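Local coordinates for Oxidored_FMN domain-containing protein ([Pseudomonas] geniculata N1, PDB 6L6J), which probably oxidises the amine 6-hydroxypseudooxynicotine in nicotine breakdown, using a flavin mononucleotide and a [4Fe-4S] cluster, at residues Tyr6-Glu11 and Ser307-Gly312; Gly297-Pro302 and Asp315-Ala320. All coordinates share one frame; numbering follows the deposited sequence.

Interaction 1. Residues Tyr6-Glu11 and Ser307-Gly312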
ATOM      1  N   TYR A   6      27.060   3.154   6.828  1.00 32.30           N
ATOM      2  CA  TYR A   6      25.948   3.856   6.141  1.00 32.23           C
ATOM      3  C   TYR A   6      26.390   5.220   5.609  1.00 31.79           C
ATOM      4  O   TYR A   6      25.536   5.860   4.944  1.00 32.72           O
ATOM      5  CB  TYR A   6      24.723   3.939   7.051  1.00 29.34           C
ATOM      6  CG  TYR A   6      24.370   2.594   7.620  1.00 27.63           C
ATOM      7  CD1 TYR A   6      24.074   1.528   6.797  1.00 26.28           C
ATOM      8  CD2 TYR A   6      24.358   2.381   8.986  1.00 29.51           C
ATOM      9  CE1 TYR A   6      23.790   0.274   7.322  1.00 30.09           C
ATOM     10  CE2 TYR A   6      24.060   1.142   9.530  1.00 29.74           C
ATOM     11  CZ  TYR A   6      23.791   0.075   8.695  1.00 31.00           C
ATOM     12  OH  TYR A   6      23.500  -1.150   9.239  1.00 33.66           O
ATOM     13  N   ASP A   7      27.640   5.630   5.835  1.00 29.99           N
ATOM     14  CA  ASP A   7      28.158   6.939   5.348  1.00 31.64           C
ATOM     15  C   ASP A   7      27.754   7.127   3.877  1.00 31.21           C
ATOM     16  O   ASP A   7      27.324   8.251   3.521  1.00 28.91           O
ATOM     17  CB  ASP A   7      29.685   7.052   5.504  1.00 33.46           C
ATOM     18  CG  ASP A   7      30.202   7.348   6.912  1.00 31.75           C
ATOM     19  OD1 ASP A   7      29.389   7.513   7.827  1.00 31.11           O
ATOM     20  OD2 ASP A   7      31.438   7.380   7.090  1.00 33.91           O
ATOM     21  N   ILE A   8      27.887   6.069   3.066  1.00 31.25           N
ATOM     22  CA  ILE A   8      27.659   6.061   1.580  1.00 33.11           C
ATOM     23  C   ILE A   8      26.206   6.454   1.233  1.00 31.40           C
ATOM     24  O   ILE A   8      25.973   7.092   0.165  1.00 30.74           O
ATOM     25  CB  ILE A   8      28.027   4.687   0.974  1.00 34.51           C
ATOM     26  CG1 ILE A   8      27.754   4.640  -0.531  1.00 33.71           C
ATOM     27  CG2 ILE A   8      27.310   3.554   1.697  1.00 36.00           C
ATOM     28  CD1 ILE A   8      28.712   3.765  -1.297  1.00 34.40           C
ATOM     29  N   LEU A   9      25.250   6.102   2.088  1.00 28.92           N
ATOM     30  CA  LEU A   9      23.817   6.435   1.872  1.00 27.71           C
ATOM     31  C   LEU A   9      23.569   7.951   1.964  1.00 27.76           C
ATOM     32  O   LEU A   9      22.518   8.372   1.428  1.00 28.86           O
ATOM     33  CB  LEU A   9      22.976   5.721   2.929  1.00 25.45           C
ATOM     34  CG  LEU A   9      22.926   4.212   2.836  1.00 22.87           C
ATOM     35  CD1 LEU A   9      21.831   3.693   3.736  1.00 21.73           C
ATOM     36  CD2 LEU A   9      22.721   3.758   1.396  1.00 22.78           C
ATOM     37  N   PHE A  10      24.475   8.710   2.599  1.00 25.96           N
ATOM     38  CA  PHE A  10      24.348  10.167   2.886  1.00 25.98           C
ATOM     39  C   PHE A  10      25.258  11.024   2.001  1.00 26.26           C
ATOM     40  O   PHE A  10      25.269  12.239   2.177  1.00 28.04           O
ATOM     41  CB  PHE A  10      24.639  10.434   4.361  1.00 25.65           C
ATOM     42  CG  PHE A  10      23.579   9.844   5.251  1.00 27.84           C
ATOM     43  CD1 PHE A  10      22.390  10.536   5.495  1.00 27.05           C
ATOM     44  CD2 PHE A  10      23.733   8.570   5.790  1.00 26.23           C
ATOM     45  CE1 PHE A  10      21.400   9.975   6.295  1.00 26.68           C
ATOM     46  CE2 PHE A  10      22.744   8.022   6.599  1.00 27.01           C
ATOM     47  CZ  PHE A  10      21.579   8.716   6.845  1.00 27.58           C
ATOM     48  N   GLU A  11      25.966  10.442   1.043  1.00 28.42           N
ATOM     49  CA  GLU A  11      26.795  11.249   0.111  1.00 30.58           C
ATOM     50  C   GLU A  11      25.822  11.994  -0.793  1.00 29.47           C
ATOM     51  O   GLU A  11      24.829  11.402  -1.197  1.00 30.36           O
ATOM     52  CB  GLU A  11      27.742  10.377  -0.720  1.00 32.29           C
ATOM     53  CG  GLU A  11      28.562   9.413   0.108  1.00 34.24           C
ATOM     54  CD  GLU A  11      29.585   8.615  -0.675  1.00 36.50           C
ATOM     55  OE1 GLU A  11      29.744   8.850  -1.905  1.00 37.82           O
ATOM     56  OE2 GLU A  11      30.220   7.765  -0.050  1.00 39.05           O
ATOM     57  N   SER A 307      24.303  -2.288  -0.117  1.00 31.04           N
ATOM     58  CA  SER A 307      24.691  -3.358  -1.080  1.00 28.80           C
ATOM     59  C   SER A 307      24.229  -2.984  -2.490  1.00 29.27           C
ATOM     60  O   SER A 307      25.006  -3.147  -3.435  1.00 30.76           O
ATOM     61  CB  SER A 307      24.127  -4.675  -0.647  1.00 27.63           C
ATOM     62  OG  SER A 307      24.738  -5.740  -1.331  1.00 27.92           O
ATOM     63  N   GLN A 308      23.015  -2.464  -2.617  1.00 27.91           N
ATOM     64  CA  GLN A 308      22.458  -2.068  -3.928  1.00 29.53           C
ATOM     65  C   GLN A 308      23.440  -1.099  -4.594  1.00 31.78           C
ATOM     66  O   GLN A 308      23.617  -1.206  -5.828  1.00 31.42           O
ATOM     67  CB  GLN A 308      21.053  -1.468  -3.751  1.00 29.66           C
ATOM     68  CG  GLN A 308      19.961  -2.501  -3.477  1.00 28.32           C
ATOM     69  CD  GLN A 308      19.627  -3.302  -4.707  1.00 25.14           C
ATOM     70  OE1 GLN A 308      19.470  -2.767  -5.791  1.00 26.18           O
ATOM     71  NE2 GLN A 308      19.554  -4.601  -4.561  1.00 24.11           N
ATOM     72  N   ILE A 309      24.049  -0.205  -3.798  1.00 34.21           N
ATOM     73  CA  ILE A 309      24.975   0.880  -4.271  1.00 36.52           C
ATOM     74  C   ILE A 309      26.376   0.307  -4.577  1.00 33.16           C
ATOM     75  O   ILE A 309      26.889   0.517  -5.696  1.00 30.29           O
ATOM     76  CB  ILE A 309      25.087   2.034  -3.246  1.00 37.90           C
ATOM     77  CG1 ILE A 309      23.725   2.523  -2.715  1.00 38.99           C
ATOM     78  CG2 ILE A 309      25.915   3.171  -3.844  1.00 34.87           C
ATOM     79  CD1 ILE A 309      22.793   3.117  -3.765  1.00 38.09           C
ATOM     80  N   ARG A 310      26.965  -0.373  -3.600  1.00 32.94           N
ATOM     81  CA  ARG A 310      28.323  -0.975  -3.670  1.00 35.74           C
ATOM     82  C   ARG A 310      28.422  -1.894  -4.893  1.00 34.09           C
ATOM     83  O   ARG A 310      29.428  -1.800  -5.585  1.00 36.00           O
ATOM     84  CB  ARG A 310      28.655  -1.789  -2.407  1.00 39.12           C
ATOM     85  CG  ARG A 310      28.687  -0.998  -1.103  1.00 38.99           C
ATOM     86  CD  ARG A 310      30.018  -0.344  -0.797  1.00 44.08           C
ATOM     87  NE  ARG A 310      30.038   0.173   0.572  1.00 51.11           N
ATOM     88  CZ  ARG A 310      30.756   1.217   1.009  1.00 49.73           C
ATOM     89  NH1 ARG A 310      31.547   1.901   0.190  1.00 42.73           N
ATOM     90  NH2 ARG A 310      30.652   1.575   2.281  1.00 50.84           N
ATOM     91  N   ARG A 311      27.407  -2.722  -5.157  1.00 32.92           N
ATOM     92  CA  ARG A 311      27.414  -3.741  -6.257  1.00 31.80           C
ATOM     93  C   ARG A 311      26.930  -3.109  -7.575  1.00 30.53           C
ATOM     94  O   ARG A 311      26.830  -3.836  -8.573  1.00 25.71           O
ATOM     95  CB  ARG A 311      26.577  -4.959  -5.865  1.00 29.78           C
ATOM     96  CG  ARG A 311      27.056  -5.647  -4.592  1.00 32.28           C
ATOM     97  CD  ARG A 311      26.033  -6.575  -3.955  1.00 34.58           C
ATOM     98  NE  ARG A 311      25.091  -7.054  -4.965  1.00 37.79           N
ATOM     99  CZ  ARG A 311      23.780  -6.826  -5.001  1.00 34.86           C
ATOM    100  NH1 ARG A 311      23.154  -6.169  -4.041  1.00 37.00           N
ATOM    101  NH2 ARG A 311      23.086  -7.294  -6.013  1.00 35.97           N
ATOM    102  N   GLY A 312      26.667  -1.797  -7.578  1.00 29.68           N
ATOM    103  CA  GLY A 312      26.473  -1.003  -8.812  1.00 31.28           C
ATOM    104  C   GLY A 312      25.116  -1.237  -9.471  1.00 30.90           C
ATOM    105  O   GLY A 312      24.985  -1.041 -10.714  1.00 31.57           O
TER

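Interaction 2. Residues Gly297-Pro302 and Asp315-Ala320. With FMN (flavin mononucleotide), chain B.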
ATOM      1  N   GLY A 297      12.488  -1.344  -4.399  1.00 27.34           N
ATOM      2  CA  GLY A 297      12.422  -2.767  -4.027  1.00 26.70           C
ATOM      3  C   GLY A 297      11.863  -2.963  -2.642  1.00 25.98           C
ATOM      4  O   GLY A 297      12.326  -3.838  -1.922  1.00 29.13           O
ATOM      5  N   ARG A 298      10.896  -2.157  -2.261  1.00 28.43           N
ATOM      6  CA  ARG A 298      10.354  -2.140  -0.876  1.00 29.09           C
ATOM      7  C   ARG A 298      11.525  -2.127   0.114  1.00 27.77           C
ATOM      8  O   ARG A 298      11.484  -2.883   1.104  1.00 27.82           O
ATOM      9  CB  ARG A 298       9.423  -3.335  -0.648  1.00 27.98           C
ATOM     10  CG  ARG A 298       8.262  -3.028   0.288  1.00 29.90           C
ATOM     11  CD  ARG A 298       7.881  -4.184   1.195  1.00 32.96           C
ATOM     12  NE  ARG A 298       7.651  -5.404   0.440  1.00 33.62           N
ATOM     13  CZ  ARG A 298       7.972  -6.627   0.842  1.00 32.01           C
ATOM     14  NH1 ARG A 298       8.492  -6.826   2.038  1.00 31.41           N
ATOM     15  NH2 ARG A 298       7.752  -7.652   0.040  1.00 31.58           N
ATOM     16  N   PHE A 299      12.517  -1.268  -0.144  1.00 27.59           N
ATOM     17  CA  PHE A 299      13.806  -1.243   0.594  1.00 26.86           C
ATOM     18  C   PHE A 299      13.536  -0.824   2.041  1.00 28.00           C
ATOM     19  O   PHE A 299      12.955   0.244   2.259  1.00 27.05           O
ATOM     20  CB  PHE A 299      14.819  -0.370  -0.141  1.00 23.99           C
ATOM     21  CG  PHE A 299      15.269  -0.905  -1.481  1.00 23.94           C
ATOM     22  CD1 PHE A 299      15.796  -2.189  -1.607  1.00 23.20           C
ATOM     23  CD2 PHE A 299      15.219  -0.106  -2.615  1.00 22.60           C
ATOM     24  CE1 PHE A 299      16.240  -2.654  -2.837  1.00 23.01           C
ATOM     25  CE2 PHE A 299      15.683  -0.568  -3.839  1.00 22.21           C
ATOM     26  CZ  PHE A 299      16.187  -1.842  -3.948  1.00 22.91           C
ATOM     27  N   THR A 300      13.942  -1.671   2.992  1.00 32.13           N
ATOM     28  CA  THR A 300      13.732  -1.508   4.459  1.00 32.13           C
ATOM     29  C   THR A 300      15.019  -1.790   5.239  1.00 32.28           C
ATOM     30  O   THR A 300      15.201  -1.166   6.293  1.00 31.84           O
ATOM     31  CB  THR A 300      12.628  -2.452   4.956  1.00 34.01           C
ATOM     32  OG1 THR A 300      11.624  -2.507   3.938  1.00 34.80           O
ATOM     33  CG2 THR A 300      12.052  -2.000   6.280  1.00 33.43           C
ATOM     34  N   SER A 301      15.807  -2.776   4.787  1.00 35.65           N
ATOM     35  CA  SER A 301      17.141  -3.150   5.322  1.00 36.77           C
ATOM     36  C   SER A 301      18.183  -2.136   4.866  1.00 37.17           C
ATOM     37  O   SER A 301      18.457  -2.009   3.668  1.00 37.32           O
ATOM     38  CB  SER A 301      17.554  -4.543   4.904  1.00 41.74           C
ATOM     39  OG  SER A 301      18.885  -4.857   5.357  1.00 40.18           O
ATOM     40  N   PRO A 302      18.815  -1.410   5.815  1.00 36.47           N
ATOM     41  CA  PRO A 302      19.897  -0.484   5.474  1.00 36.12           C
ATOM     42  C   PRO A 302      21.083  -1.161   4.770  1.00 34.91           C
ATOM     43  O   PRO A 302      21.698  -0.514   3.937  1.00 37.08           O
ATOM     44  CB  PRO A 302      20.346   0.089   6.829  1.00 38.10           C
ATOM     45  CG  PRO A 302      19.174  -0.174   7.766  1.00 37.78           C
ATOM     46  CD  PRO A 302      18.528  -1.446   7.259  1.00 35.60           C
ATOM     47  N   ASP A 315      22.209   4.063  -8.133  1.00 32.42           N
ATOM     48  CA  ASP A 315      22.885   5.244  -7.528  1.00 29.68           C
ATOM     49  C   ASP A 315      22.016   5.740  -6.378  1.00 29.17           C
ATOM     50  O   ASP A 315      22.581   6.217  -5.385  1.00 27.91           O
ATOM     51  CB  ASP A 315      23.128   6.324  -8.573  1.00 28.50           C
ATOM     52  CG  ASP A 315      23.996   5.796  -9.691  1.00 30.94           C
ATOM     53  OD1 ASP A 315      25.180   5.502  -9.409  1.00 28.45           O
ATOM     54  OD2 ASP A 315      23.451   5.619 -10.826  1.00 32.53           O
ATOM     55  N   LEU A 316      20.692   5.597  -6.513  1.00 28.30           N
ATOM     56  CA  LEU A 316      19.704   6.132  -5.543  1.00 27.18           C
ATOM     57  C   LEU A 316      18.763   5.022  -5.069  1.00 26.33           C
ATOM     58  O   LEU A 316      18.247   4.274  -5.911  1.00 27.22           O
ATOM     59  CB  LEU A 316      18.949   7.273  -6.218  1.00 27.53           C
ATOM     60  CG  LEU A 316      19.789   8.511  -6.501  1.00 27.95           C
ATOM     61  CD1 LEU A 316      19.083   9.446  -7.472  1.00 29.01           C
ATOM     62  CD2 LEU A 316      20.122   9.234  -5.204  1.00 29.25           C
ATOM     63  N   ILE A 317      18.588   4.924  -3.753  1.00 25.81           N
ATOM     64  CA  ILE A 317      17.595   4.044  -3.074  1.00 26.45           C
ATOM     65  C   ILE A 317      16.207   4.672  -3.281  1.00 27.60           C
ATOM     66  O   ILE A 317      15.843   5.618  -2.509  1.00 25.96           O
ATOM     67  CB  ILE A 317      17.963   3.883  -1.584  1.00 27.11           C
ATOM     68  CG1 ILE A 317      19.367   3.295  -1.419  1.00 27.99           C
ATOM     69  CG2 ILE A 317      16.931   3.068  -0.812  1.00 27.81           C
ATOM     70  CD1 ILE A 317      19.623   2.050  -2.241  1.00 27.53           C
ATOM     71  N   GLY A 318      15.475   4.187  -4.290  1.00 25.77           N
ATOM     72  CA  GLY A 318      14.079   4.593  -4.532  1.00 27.29           C
ATOM     73  C   GLY A 318      13.152   3.967  -3.509  1.00 25.10           C
ATOM     74  O   GLY A 318      13.298   2.758  -3.267  1.00 25.25           O
ATOM     75  N   ALA A 319      12.235   4.747  -2.941  1.00 22.84           N
ATOM     76  CA  ALA A 319      11.204   4.224  -2.011  1.00 25.48           C
ATOM     77  C   ALA A 319       9.878   4.964  -2.182  1.00 24.31           C
ATOM     78  O   ALA A 319       9.889   6.175  -2.417  1.00 24.81           O
ATOM     79  CB  ALA A 319      11.686   4.304  -0.590  1.00 26.05           C
ATOM     80  N   ALA A 320       8.780   4.224  -2.070  1.00 25.17           N
ATOM     81  CA  ALA A 320       7.419   4.765  -1.822  1.00 26.12           C
ATOM     82  C   ALA A 320       6.939   4.198  -0.481  1.00 24.35           C
ATOM     83  O   ALA A 320       6.960   4.940   0.501  1.00 22.50           O
ATOM     84  CB  ALA A 320       6.475   4.445  -2.977  1.00 25.59           C
TER
HETATM   85  N1  FMN B 701       3.982   5.231  -9.132  1.00 30.60           N
HETATM   86  C2  FMN B 701       3.837   6.236 -10.055  1.00 31.69           C
HETATM   87  O2  FMN B 701       4.642   6.271 -10.991  1.00 34.56           O
HETATM   88  N3  FMN B 701       2.910   7.200  -9.999  1.00 29.69           N
HETATM   89  C4  FMN B 701       2.023   7.242  -8.991  1.00 28.54           C
HETATM   90  O4  FMN B 701       1.169   8.125  -8.942  1.00 23.32           O
HETATM   91  C4A FMN B 701       2.077   6.177  -7.950  1.00 29.52           C
HETATM   92  N5  FMN B 701       1.208   6.157  -6.911  1.00 29.28           N
HETATM   93  C5A FMN B 701       1.349   5.215  -5.952  1.00 30.51           C
HETATM   94  C6  FMN B 701       0.507   5.234  -4.842  1.00 28.75           C
HETATM   95  C7  FMN B 701       0.672   4.280  -3.858  1.00 27.65           C
HETATM   96  C7M FMN B 701      -0.273   4.277  -2.719  1.00 29.78           C
HETATM   97  C8  FMN B 701       1.738   3.275  -3.948  1.00 28.42           C
HETATM   98  C8M FMN B 701       1.909   2.207  -2.908  1.00 33.08           C
HETATM   99  C9  FMN B 701       2.577   3.242  -5.030  1.00 27.87           C
HETATM  100  C9A FMN B 701       2.442   4.182  -6.043  1.00 28.46           C
HETATM  101  N10 FMN B 701       3.322   4.195  -7.135  1.00 28.02           N
HETATM  102  C10 FMN B 701       3.154   5.174  -8.083  1.00 27.22           C
HETATM  103  C1' FMN B 701       4.432   3.203  -7.291  1.00 29.24           C
HETATM  104  C2' FMN B 701       5.629   3.602  -6.447  1.00 26.33           C
HETATM  105  O2' FMN B 701       6.147   4.796  -7.006  1.00 25.77           O
HETATM  106  C3' FMN B 701       6.710   2.563  -6.438  1.00 27.04           C
HETATM  107  O3' FMN B 701       7.237   2.436  -7.759  1.00 29.14           O
HETATM  108  C4' FMN B 701       6.259   1.190  -5.940  1.00 26.57           C
HETATM  109  O4' FMN B 701       5.427   1.334  -4.765  1.00 27.59           O
HETATM  110  C5' FMN B 701       7.451   0.284  -5.665  1.00 22.79           C
HETATM  111  O5' FMN B 701       8.234   0.878  -4.645  1.00 24.04           O
HETATM  112  P   FMN B 701       8.026   0.456  -3.096  1.00 25.80           P
HETATM  113  O1P FMN B 701       8.394  -1.009  -3.013  1.00 23.09           O
HETATM  114  O2P FMN B 701       8.970   1.377  -2.389  1.00 26.19           O
HETATM  115  O3P FMN B 701       6.565   0.733  -2.796  1.00 25.32           O
HETATM  116  O   HOH W   1      11.654   0.526  -2.582  1.00 33.06           O

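Interaction 1. Residues Tyr6-Glu11 and Ser307-Gly312
A 3-10 turn around Ile8 and Leu9 meets the last turn of helix 302-310 at Ile309 and Arg310, with the CA atoms of Ile8 and Ile309 8.3 Å apart. That helix follows the seventh strand of the flavoprotein's TIM barrel, so the contact lays the N-terminal segment of the chain against the barrel's outer helical layer. Ile8 does most of the touching. With CG1 anti to the backbone N (chi1 178°), the longer branch brings CD1 to 3.8 Å from CG2 of Ile309; the two branches run alongside each other, pointing opposite ways. The same methyl sits over one face of the Arg310 guanidinium, off-centre and 3.7 Å from NH1, while CG2 of Ile8 comes within 3.9 Å of NH2. An arginine suits this exposed edge because its flat group can cover a hydrocarbon with its face while its N-H groups, in plane, probably remain available to solvent. Replacing Ile8 by an alanine removes both branches and is likely to leave CG2 of Ile309 and the guanidinium face without their apolar partner, the arginine freer to turn. Leu9 adds a looser contact, CD2 to CG1 of Ile309 at 4.4 Å, and packs on Met305 and Val306 of the same helix. Gly312, with positive phi, ends the helix in a Schellman motif, its N hydrogen-bonded to Ile309 O at 3.0 Å.

Interaction 2. Residues Gly297-Pro302 and Asp315-Ala320
Phe299 turns one edge of its ring to strand 316-319: CD2 lies 3.5 Å from Gly318 O, which sits near the ring plane, where the slightly positive C-H rim suits a carbonyl oxygen. Its CG is anti to the carbonyl carbon (chi1 -67°), which sets it beside the backbone N, and Gly297 N stands over one face of the ring, off its centre; a CB on Gly297 would run into CE1 of Phe299, so glycine fits. Ile317 sends CG2, anti to its backbone N, to 4.0 Å from CD2 of Phe299, meeting it at a slant. A single water ties the backbones together: it accepts from Gly297 N and Phe299 N, and donates to Gly318 O at 2.9 Å and to O2P of the flavin mononucleotide at 2.8 Å. Ala320 N adds a nearly straight bond to O2P (2.9 Å, 177°), whereas the bond from Arg298 N to O1P is weak. The Arg298 side chain, bent at chi2 and chi3, ends in a salt bridge of NH1 with Glu274. Backbone amides just past the C-terminal ends of strands seven and eight, gathered round a phosphate, are characteristic of the phosphate-binding site of FMN-dependent TIM barrels.

In the fold
Both contacts involve helix 302-310 or the strands 293-296 and 316-319 that flank it in the chain. The helix connects them: it begins at the end of 297-302, supplies 307-312, and leads on to strand 316-319. Interaction 1 is partly buried, farther from the chain's centre, and is made of aliphatic branches and an arginine face. Interaction 2 is wholly buried, nearer the centre of the chain, and combines an aromatic ring with backbone amides, a water and the flavin phosphate. Their centres are 11 Å apart, and Ile309 spans the gap: it meets Ile8 in interaction 1, while its CD1 packs 3.7 Å from CD1 of Ile317. Gln308 likewise rests on Phe299, and Tyr6 on Pro302.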